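Regulatory Subunit of Protein Kinase A (cAMP-dependent) from Euglena gracilis (Euglena gracilis, PDB 6RSX) binds cyclic AMP through two cyclic nucleotide-binding domains and, as a regulatory subunit, probably holds the protein kinase A catalytic subunit in check until the nucleotide arrives. Local coordinates at residues Ser239-Asn243 and Arg263-Thr267. Numbering follows the deposited sequence.
Sequences SLMFN and RESFT. With CMP (adenosine-3',5'-cyclic-monophosphate), chain C.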
loop_
_atom_site.group_PDB
_atom_site.type_symbol
_atom_site.label_atom_id
_atom_site.label_comp_id
_atom_site.label_asym_id
_atom_site.label_seq_id
_atom_site.Cartn_x
_atom_site.Cartn_y
_atom_site.Cartn_z
ATOM N N SER A 239 7.174 -1.911 17.046
ATOM C CA SER A 239 8.179 -0.900 16.749
ATOM C C SER A 239 7.610 0.177 15.841
ATOM O O SER A 239 7.937 1.360 15.978
ATOM C CB SER A 239 9.411 -1.542 16.111
ATOM O OG SER A 239 9.060 -2.370 15.001
ATOM N N LEU A 240 6.750 -0.214 14.900
ATOM C CA LEU A 240 6.232 0.764 13.965
ATOM C C LEU A 240 5.102 1.574 14.572
ATOM O O LEU A 240 5.014 2.781 14.330
ATOM C CB LEU A 240 5.774 0.061 12.683
ATOM C CG LEU A 240 6.864 -0.661 11.887
ATOM C CD1 LEU A 240 6.260 -1.299 10.619
ATOM C CD2 LEU A 240 8.017 0.260 11.539
ATOM N N MET A 241 4.224 0.942 15.359
ATOM C CA MET A 241 3.060 1.658 15.876
ATOM C C MET A 241 3.455 2.688 16.929
ATOM O O MET A 241 2.824 3.750 17.036
ATOM C CB MET A 241 2.041 0.675 16.451
ATOM C CG MET A 241 1.454 -0.258 15.416
ATOM S SD MET A 241 0.374 -1.526 16.079
ATOM C CE MET A 241 -1.110 -0.576 16.424
ATOM N N PHE A 242 4.488 2.391 17.719
ATOM C CA PHE A 242 4.868 3.218 18.860
ATOM C C PHE A 242 6.248 3.834 18.692
ATOM O O PHE A 242 6.779 4.421 19.646
ATOM C CB PHE A 242 4.816 2.393 20.144
ATOM C CG PHE A 242 3.545 1.628 20.306
ATOM C CD1 PHE A 242 2.326 2.281 20.290
ATOM C CD2 PHE A 242 3.567 0.254 20.480
ATOM C CE1 PHE A 242 1.148 1.581 20.432
ATOM C CE2 PHE A 242 2.387 -0.454 20.626
ATOM C CZ PHE A 242 1.177 0.213 20.605
ATOM N N ASN A 243 6.841 3.710 17.508
ATOM C CA ASN A 243 8.156 4.268 17.193
ATOM C C ASN A 243 9.167 3.962 18.301
ATOM O O ASN A 243 9.673 4.843 18.996
ATOM C CB ASN A 243 8.065 5.776 16.943
ATOM C CG ASN A 243 9.205 6.283 16.088
ATOM O OD1 ASN A 243 10.239 5.622 15.949
ATOM N ND2 ASN A 243 9.023 7.458 15.503
ATOM N N ARG A 263 7.768 0.772 6.635
ATOM C CA ARG A 263 7.217 1.679 7.642
ATOM C C ARG A 263 6.204 2.660 7.045
ATOM O O ARG A 263 5.129 2.894 7.616
ATOM C CB ARG A 263 8.343 2.447 8.324
ATOM C CG ARG A 263 7.828 3.491 9.270
ATOM C CD ARG A 263 8.954 4.300 9.897
ATOM N NE ARG A 263 9.971 3.465 10.533
ATOM C CZ ARG A 263 9.983 3.134 11.826
ATOM N NH1 ARG A 263 10.966 2.378 12.305
ATOM N NH2 ARG A 263 9.018 3.555 12.646
ATOM N N GLU A 264 6.556 3.272 5.913
ATOM C CA GLU A 264 5.681 4.261 5.274
ATOM C C GLU A 264 4.335 3.649 4.870
ATOM O O GLU A 264 3.274 4.223 5.135
ATOM C CB GLU A 264 6.404 4.867 4.067
ATOM C CG GLU A 264 5.669 6.005 3.368
ATOM C CD GLU A 264 6.390 6.502 2.096
ATOM O OE1 GLU A 264 7.244 5.788 1.536
ATOM O OE2 GLU A 264 6.101 7.622 1.638
ATOM N N SER A 265 4.360 2.465 4.244
ATOM C CA SER A 265 3.127 1.789 3.836
ATOM C C SER A 265 2.337 1.292 5.033
ATOM O O SER A 265 1.106 1.399 5.059
ATOM C CB SER A 265 3.445 0.602 2.927
ATOM O OG SER A 265 3.996 1.022 1.704
ATOM N N PHE A 266 3.021 0.698 6.016
ATOM C CA PHE A 266 2.328 0.293 7.235
ATOM C C PHE A 266 1.544 1.463 7.825
ATOM O O PHE A 266 0.340 1.361 8.097
ATOM C CB PHE A 266 3.336 -0.269 8.244
ATOM C CG PHE A 266 2.710 -0.692 9.532
ATOM C CD1 PHE A 266 2.027 -1.893 9.612
ATOM C CD2 PHE A 266 2.793 0.117 10.658
ATOM C CE1 PHE A 266 1.445 -2.297 10.802
ATOM C CE2 PHE A 266 2.211 -0.266 11.846
ATOM C CZ PHE A 266 1.530 -1.475 11.925
ATOM N N THR A 267 2.197 2.606 7.969
ATOM C CA THR A 267 1.529 3.738 8.594
ATOM C C THR A 267 0.359 4.219 7.742
ATOM O O THR A 267 -0.729 4.495 8.264
ATOM C CB THR A 267 2.561 4.849 8.851
ATOM O OG1 THR A 267 3.564 4.350 9.748
ATOM C CG2 THR A 267 1.922 6.061 9.487
HETATM P P CMP C . 8.220 -5.707 17.462
HETATM O O1P CMP C . 8.185 -4.527 16.328
HETATM O O2P CMP C . 8.547 -5.280 18.839
HETATM O "O5'" CMP C . 9.375 -6.725 17.044
HETATM C "C5'" CMP C . 9.355 -8.057 17.570
HETATM C "C4'" CMP C . 7.946 -8.575 17.467
HETATM O "O4'" CMP C . 7.716 -9.875 18.034
HETATM C "C3'" CMP C . 6.865 -7.755 18.118
HETATM O "O3'" CMP C . 6.717 -6.461 17.539
HETATM C "C2'" CMP C . 5.659 -8.669 17.965
HETATM O "O2'" CMP C . 5.134 -8.520 16.631
HETATM C "C1'" CMP C . 6.318 -10.066 18.052
HETATM N N9 CMP C . 5.910 -10.848 19.224
HETATM C C8 CMP C . 5.369 -12.070 19.171
HETATM N N7 CMP C . 5.138 -12.462 20.420
HETATM C C5 CMP C . 5.570 -11.482 21.231
HETATM C C6 CMP C . 5.565 -11.399 22.601
HETATM N N6 CMP C . 5.098 -12.321 23.597
HETATM N N1 CMP C . 6.025 -10.319 23.204
HETATM C C2 CMP C . 6.516 -9.299 22.451
HETATM N N3 CMP C . 6.515 -9.370 21.078
HETATM C C4 CMP C . 6.049 -10.480 20.502
#
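Leu-240 fits between Arg-263 and Phe-266, and its two methyl groups divide the work. CD2 sits over the centre of one face of the Arg-263 guanidinium, with CZ 3.5 Å away. CD1 goes to Phe-266, lying 3.7 Å from CD2 of that ring. The leucine CB packs against the same ring atom at 3.6 Å. Leu-240 and Phe-266 are both buried, and their meeting is the tight part of the contact. Met-241 adds to it from the ring's edge: its CG lies in the ring plane, 3.6 Å from Phe-266 CE2. CG of Phe-266 is anti to the backbone N (chi1 179°), which brings the ring against Leu-240 and Met-241. Phe-205 of strand 204-208 meets the ring with its own, and Leu-277 of helix 274-280 also touches it. The contact belongs to the second cyclic nucleotide-binding domain. Helix 237-242 is the short helix of the phosphate-binding cassette, and helix 263-269 follows directly on strand 256-262 of the beta-barrel. Ser-239, the residue before Leu-240, grips the phosphate of cyclic AMP with two hydrogen bonds to O1P, from its N (2.9 Å) and from its OG (2.7 Å). The Arg-263 side is looser. The arginine chain runs out straight and then bends at chi3 (-53°), which lays the guanidinium across Leu-240. Its NH2 comes no closer than 4.1 Å to Asn-243 OD1, too long for a hydrogen bond. The amide and guanidinium planes are 41° apart, and Asn-243 is exposed. With an alanine in place of the arginine, Leu-240 CD2 would lose the flat group over it and is likely to be left less covered on that side. Within helix 263-269, Thr-267 OG1 hydrogen-bonds to Arg-263 O at 3.0 Å, reaching it from the opposite face to Thr-267 N.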